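Local coordinates for periplasmic binding protein (Veillonella parvula, PDB 4OVK) that probably binds a solute in the periplasm and delivers it to an ABC transporter, at residues Lys53-Ile58 against Pro76-Val81; His59-Lys64 against Val86-Asn91. All blocks are in the same frame, centred on the assembly; numbering follows the deposited sequence.

Contact 1. Residues Lys53-Ile58 against Pro76-Val81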
loop_
_atom_site.group_PDB
_atom_site.type_symbol
_atom_site.label_atom_id
_atom_site.label_comp_id
_atom_site.label_asym_id
_atom_site.label_seq_id
_atom_site.Cartn_x
_atom_site.Cartn_y
_atom_site.Cartn_z
ATOM N N LYS A 53 16.790 -7.291 8.284
ATOM C CA LYS A 53 17.628 -8.147 9.131
ATOM C C LYS A 53 16.975 -8.618 10.430
ATOM O O LYS A 53 17.341 -9.669 10.928
ATOM C CB LYS A 53 18.983 -7.477 9.442
ATOM C CG LYS A 53 19.858 -7.209 8.210
ATOM C CD LYS A 53 20.526 -8.459 7.653
ATOM C CE LYS A 53 21.490 -8.102 6.528
ATOM N NZ LYS A 53 21.850 -9.268 5.669
ATOM N N LYS A 54 16.027 -7.853 10.979
ATOM C CA LYS A 54 15.395 -8.210 12.256
ATOM C C LYS A 54 14.065 -8.945 12.125
ATOM O O LYS A 54 13.452 -9.291 13.129
ATOM C CB LYS A 54 15.218 -6.957 13.118
ATOM C CG LYS A 54 16.536 -6.299 13.495
ATOM C CD LYS A 54 16.382 -5.145 14.471
ATOM C CE LYS A 54 17.722 -4.767 15.106
ATOM N NZ LYS A 54 17.581 -3.762 16.205
ATOM N N ILE A 55 13.614 -9.185 10.886
ATOM C CA ILE A 55 12.312 -9.766 10.659
ATOM C C ILE A 55 12.431 -11.277 10.727
ATOM O O ILE A 55 13.234 -11.864 10.027
ATOM C CB ILE A 55 11.727 -9.332 9.302
ATOM C CG1 ILE A 55 11.580 -7.808 9.266
ATOM C CG2 ILE A 55 10.383 -10.019 9.064
ATOM C CD1 ILE A 55 11.128 -7.254 7.930
ATOM N N VAL A 56 11.657 -11.900 11.599
ATOM C CA VAL A 56 11.721 -13.371 11.772
ATOM C C VAL A 56 10.405 -14.091 11.500
ATOM O O VAL A 56 10.362 -15.314 11.512
ATOM C CB VAL A 56 12.220 -13.769 13.177
ATOM C CG1 VAL A 56 13.601 -13.173 13.426
ATOM C CG2 VAL A 56 11.233 -13.360 14.271
ATOM N N GLY A 57 9.332 -13.348 11.254
ATOM C CA GLY A 57 8.076 -13.951 10.886
ATOM C C GLY A 57 7.175 -12.976 10.168
ATOM O O GLY A 57 7.022 -11.828 10.595
ATOM N N ILE A 58 6.594 -13.439 9.064
ATOM C CA ILE A 58 5.662 -12.645 8.274
ATOM C C ILE A 58 4.424 -13.440 7.864
ATOM O O ILE A 58 4.395 -14.678 7.906
ATOM C CB ILE A 58 6.367 -12.069 7.011
ATOM C CG1 ILE A 58 6.648 -13.155 5.951
ATOM C CG2 ILE A 58 7.656 -11.372 7.412
ATOM C CD1 ILE A 58 7.290 -12.603 4.676
ATOM N N PRO A 76 16.663 -9.875 -0.221
ATOM C CA PRO A 76 16.808 -11.287 -0.583
ATOM C C PRO A 76 16.711 -12.249 0.613
ATOM O O PRO A 76 16.216 -13.362 0.460
ATOM C CB PRO A 76 18.194 -11.348 -1.267
ATOM C CG PRO A 76 18.883 -10.079 -0.906
ATOM C CD PRO A 76 17.791 -9.064 -0.729
ATOM N N ASP A 77 17.137 -11.818 1.796
ATOM C CA ASP A 77 17.145 -12.710 2.968
ATOM C C ASP A 77 15.742 -13.121 3.461
ATOM O O ASP A 77 15.600 -14.166 4.098
ATOM C CB ASP A 77 17.923 -12.086 4.131
ATOM C CG ASP A 77 19.388 -11.852 3.814
ATOM O OD1 ASP A 77 19.886 -12.309 2.757
ATOM O OD2 ASP A 77 20.041 -11.182 4.635
ATOM N N LEU A 78 14.712 -12.325 3.168
ATOM C CA LEU A 78 13.335 -12.662 3.591
ATOM C C LEU A 78 12.818 -13.942 2.961
ATOM O O LEU A 78 11.865 -14.531 3.468
ATOM C CB LEU A 78 12.335 -11.542 3.275
ATOM C CG LEU A 78 12.182 -10.360 4.200
ATOM C CD1 LEU A 78 11.103 -9.412 3.695
ATOM C CD2 LEU A 78 11.859 -10.804 5.611
ATOM N N GLU A 79 13.427 -14.377 1.860
ATOM C CA GLU A 79 13.083 -15.668 1.271
ATOM C C GLU A 79 13.044 -16.790 2.311
ATOM O O GLU A 79 12.230 -17.703 2.214
ATOM C CB GLU A 79 14.080 -16.044 0.171
ATOM C CG GLU A 79 13.735 -17.335 -0.552
ATOM C CD GLU A 79 12.378 -17.266 -1.221
ATOM O OE1 GLU A 79 12.019 -16.184 -1.714
ATOM O OE2 GLU A 79 11.664 -18.286 -1.254
ATOM N N ASN A 80 13.933 -16.728 3.296
ATOM C CA ASN A 80 14.065 -17.817 4.261
ATOM C C ASN A 80 13.381 -17.555 5.588
ATOM O O ASN A 80 13.577 -18.309 6.535
ATOM C CB ASN A 80 15.536 -18.091 4.517
ATOM C CG ASN A 80 16.284 -18.340 3.244
ATOM O OD1 ASN A 80 15.899 -19.194 2.452
ATOM N ND2 ASN A 80 17.334 -17.569 3.016
ATOM N N VAL A 81 12.576 -16.507 5.664
ATOM C CA VAL A 81 11.869 -16.175 6.909
ATOM C C VAL A 81 10.657 -17.091 7.091
ATOM O O VAL A 81 10.025 -17.518 6.120
ATOM C CB VAL A 81 11.388 -14.701 6.878
ATOM C CG1 VAL A 81 10.223 -14.531 5.907
ATOM C CG2 VAL A 81 10.959 -14.213 8.231
#
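Val81 meets Val56, Gly57 and Ile58 where the loop after helix 71-74 packs against strand 55-57, the edge strand of the four-stranded parallel sheet in the N-terminal lobe of this periplasmic binding protein fold. The close part of the contact gathers at Val81. Its CG2, anti to the backbone N (CG1 has chi1 72°), lies closest to the backbone, 3.3 Å from Val56 C, with CG2 of Ile55 a looser neighbour. The other branch turns to Ile58: CG1 of Val81 is 3.7 Å from CD1 of Ile58, and the two side chains cross at about a right angle. Beside this pair, Leu78 reaches in from the 3-10 turn 76-79 and places CD2 3.8 Å from CG2 of Ile55, whose side chain also touches Val45 on helix 41-49. An alanine in place of Val81 would probably open a gap beside the Val56-Gly57 peptide and leave the end of Ile58 without its partner from this loop.

The other end of the contact is looser and lies at the surface. There the backbones stand farther apart, 7.7 Å between CA of Lys53 and CA of Asp77, and a charged pair takes the place of apolar packing. The Lys53 chain bends at chi2 (-75°), which sends CD back toward the loop, and its NZ forms a salt bridge of 2.8 Å with OD2 of Asp77, meeting that oxygen nearly along its C-O axis.

Contact 2. Residues His59-Lys64 against Val86-Asn91; sequences HPSAKK and VDNNFN
His59 pushes its imidazole against Val86, Asn88 and Phe90 from the position just before helix 60-67. CG is anti to the backbone N (chi1 -169°); the ring lies between its own helix and the facing loop. On the helix side, ND1 accepts the N-H of Ser61 in the ring plane at 3.0 Å. On the loop side, CE1 comes edge-on to Asn88 OD1 at 3.3 Å, with ring and amide planes only 4° apart, and NE2 is 3.1 Å from Asp87 O. CD2 lies 3.6 Å from Phe90 CE1, the two ring planes inclined at 49°; Phe90 in turn meets Trp108 edge-to-face. CG1 of Val86 also reaches CD2, at 3.9 Å.

Pro60 follows, its CD covering one face of the imidazole near the rim while the same atom approaches Val86 O at 3.3 Å. One residue on, Ser61 OG is 3.4 Å from Asn88 OD1, at most a weak hydrogen bond.

Within the loop, OD1 of Asp87 accepts the N-H of Asn91 from above the carboxylate plane, and OD2 takes ND2 of Asn91 on its syn lone pair. The whole is a histidine N-cap at the start of a helix, packed against a type I beta turn running from Asp87 to Phe90.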
loop_
_atom_site.group_PDB
_atom_site.type_symbol
_atom_site.label_atom_id
_atom_site.label_comp_id
_atom_site.label_asym_id
_atom_site.label_seq_id
_atom_site.Cartn_x
_atom_site.Cartn_y
_atom_site.Cartn_z
ATOM N N HIS A 59 3.382 -12.726 7.478
ATOM C CA HIS A 59 2.156 -13.357 7.040
ATOM C C HIS A 59 2.401 -14.046 5.679
ATOM O O HIS A 59 3.157 -13.530 4.833
ATOM C CB HIS A 59 1.064 -12.298 6.959
ATOM C CG HIS A 59 -0.306 -12.840 6.773
ATOM N ND1 HIS A 59 -0.743 -13.367 5.576
ATOM C CD2 HIS A 59 -1.362 -12.895 7.618
ATOM C CE1 HIS A 59 -1.996 -13.758 5.705
ATOM N NE2 HIS A 59 -2.396 -13.476 6.932
ATOM N N PRO A 60 1.808 -15.222 5.473
ATOM C CA PRO A 60 2.079 -15.906 4.211
ATOM C C PRO A 60 1.698 -15.087 2.969
ATOM O O PRO A 60 2.348 -15.205 1.928
ATOM C CB PRO A 60 1.227 -17.179 4.311
ATOM C CG PRO A 60 0.190 -16.891 5.352
ATOM C CD PRO A 60 0.919 -16.028 6.341
ATOM N N SER A 61 0.657 -14.271 3.083
ATOM C CA SER A 61 0.278 -13.332 2.004
ATOM C C SER A 61 1.272 -12.185 1.812
ATOM O O SER A 61 1.436 -11.688 0.698
ATOM C CB SER A 61 -1.137 -12.802 2.235
ATOM O OG SER A 61 -2.052 -13.894 2.251
ATOM N N ALA A 62 1.951 -11.776 2.885
ATOM C CA ALA A 62 3.077 -10.865 2.775
ATOM C C ALA A 62 4.231 -11.519 1.994
ATOM O O ALA A 62 4.888 -10.852 1.182
ATOM C CB ALA A 62 3.537 -10.372 4.149
ATOM N N LYS A 63 4.462 -12.816 2.223
ATOM C CA LYS A 63 5.481 -13.556 1.482
ATOM C C LYS A 63 5.079 -13.616 0.011
ATOM O O LYS A 63 5.879 -13.313 -0.868
ATOM C CB LYS A 63 5.649 -14.975 2.040
ATOM C CG LYS A 63 6.863 -15.718 1.505
ATOM C CD LYS A 63 8.153 -15.175 2.110
ATOM C CE LYS A 63 9.389 -15.835 1.519
ATOM N NZ LYS A 63 9.389 -17.308 1.667
ATOM N N LYS A 64 3.828 -13.974 -0.248
ATOM C CA LYS A 64 3.335 -14.015 -1.623
ATOM C C LYS A 64 3.625 -12.683 -2.335
ATOM O O LYS A 64 4.222 -12.662 -3.415
ATOM C CB LYS A 64 1.841 -14.301 -1.647
ATOM C CG LYS A 64 1.283 -14.526 -3.044
ATOM C CD LYS A 64 -0.233 -14.424 -3.068
ATOM C CE LYS A 64 -0.860 -15.156 -1.902
ATOM N NZ LYS A 64 -2.315 -14.868 -1.750
ATOM N N VAL A 86 1.134 -17.715 11.340
ATOM C CA VAL A 86 -0.189 -17.096 11.291
ATOM C C VAL A 86 -0.897 -17.498 9.989
ATOM O O VAL A 86 -0.249 -17.611 8.948
ATOM C CB VAL A 86 -0.083 -15.546 11.430
ATOM C CG1 VAL A 86 0.694 -14.909 10.286
ATOM C CG2 VAL A 86 -1.453 -14.908 11.574
ATOM N N ASP A 87 -2.212 -17.726 10.039
ATOM C CA ASP A 87 -2.976 -18.134 8.842
ATOM C C ASP A 87 -3.705 -16.942 8.182
ATOM O O ASP A 87 -3.531 -15.806 8.597
ATOM C CB ASP A 87 -3.940 -19.295 9.188
ATOM C CG ASP A 87 -5.152 -18.858 9.996
ATOM O OD1 ASP A 87 -5.403 -17.644 10.119
ATOM O OD2 ASP A 87 -5.875 -19.750 10.503
ATOM N N ASN A 88 -4.508 -17.199 7.147
ATOM C CA ASN A 88 -5.197 -16.117 6.407
ATOM C C ASN A 88 -6.298 -15.414 7.166
ATOM O O ASN A 88 -6.693 -14.312 6.800
ATOM C CB ASN A 88 -5.801 -16.637 5.095
ATOM C CG ASN A 88 -4.823 -16.585 3.952
ATOM O OD1 ASN A 88 -3.696 -16.138 4.124
ATOM N ND2 ASN A 88 -5.250 -17.027 2.769
ATOM N N ASN A 89 -6.819 -16.056 8.202
ATOM C CA ASN A 89 -7.804 -15.418 9.052
ATOM C C ASN A 89 -7.130 -14.776 10.262
ATOM O O ASN A 89 -7.792 -14.403 11.229
ATOM C CB ASN A 89 -8.876 -16.436 9.432
ATOM C CG ASN A 89 -9.555 -17.034 8.207
ATOM O OD1 ASN A 89 -8.956 -17.130 7.120
ATOM N ND2 ASN A 89 -10.811 -17.433 8.367
ATOM N N PHE A 90 -5.805 -14.650 10.190
ATOM C CA PHE A 90 -4.982 -13.974 11.210
ATOM C C PHE A 90 -4.938 -14.720 12.554
ATOM O O PHE A 90 -4.549 -14.153 13.591
ATOM C CB PHE A 90 -5.385 -12.492 11.367
ATOM C CG PHE A 90 -5.255 -11.698 10.095
ATOM C CD1 PHE A 90 -4.009 -11.252 9.660
ATOM C CD2 PHE A 90 -6.373 -11.407 9.318
ATOM C CE1 PHE A 90 -3.882 -10.534 8.481
ATOM C CE2 PHE A 90 -6.251 -10.686 8.138
ATOM C CZ PHE A 90 -5.005 -10.250 7.722
ATOM N N ASN A 91 -5.292 -16.005 12.520
ATOM C CA ASN A 91 -5.162 -16.867 13.686
ATOM C C ASN A 91 -3.716 -17.259 13.894
ATOM O O ASN A 91 -3.073 -17.772 12.991
ATOM C CB ASN A 91 -6.005 -18.122 13.515
ATOM C CG ASN A 91 -7.479 -17.813 13.449
ATOM O OD1 ASN A 91 -8.012 -17.099 14.299
ATOM N ND2 ASN A 91 -8.145 -18.336 12.434
#

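In the fold
From the N terminus, the chain runs through strand 55-57 straight into helix 60-67, so the first segments of the two contacts are consecutive. After helix 71-74 it returns as one long loop. Contact 1 closes the first loop when 76-81 comes back to the strand; contact 2 closes the second when 86-91 reaches the start of the helix. The segments alternate along the sequence, so the two closures cross instead of nesting. In one of its two conformers, Lys63 probably joins them, NZ hydrogen-bonding to Glu79 O and the aliphatic chain packing on Ile58. Together the contacts tie the edge of the parallel sheet and the following helix to the loop leading to helix 94-100.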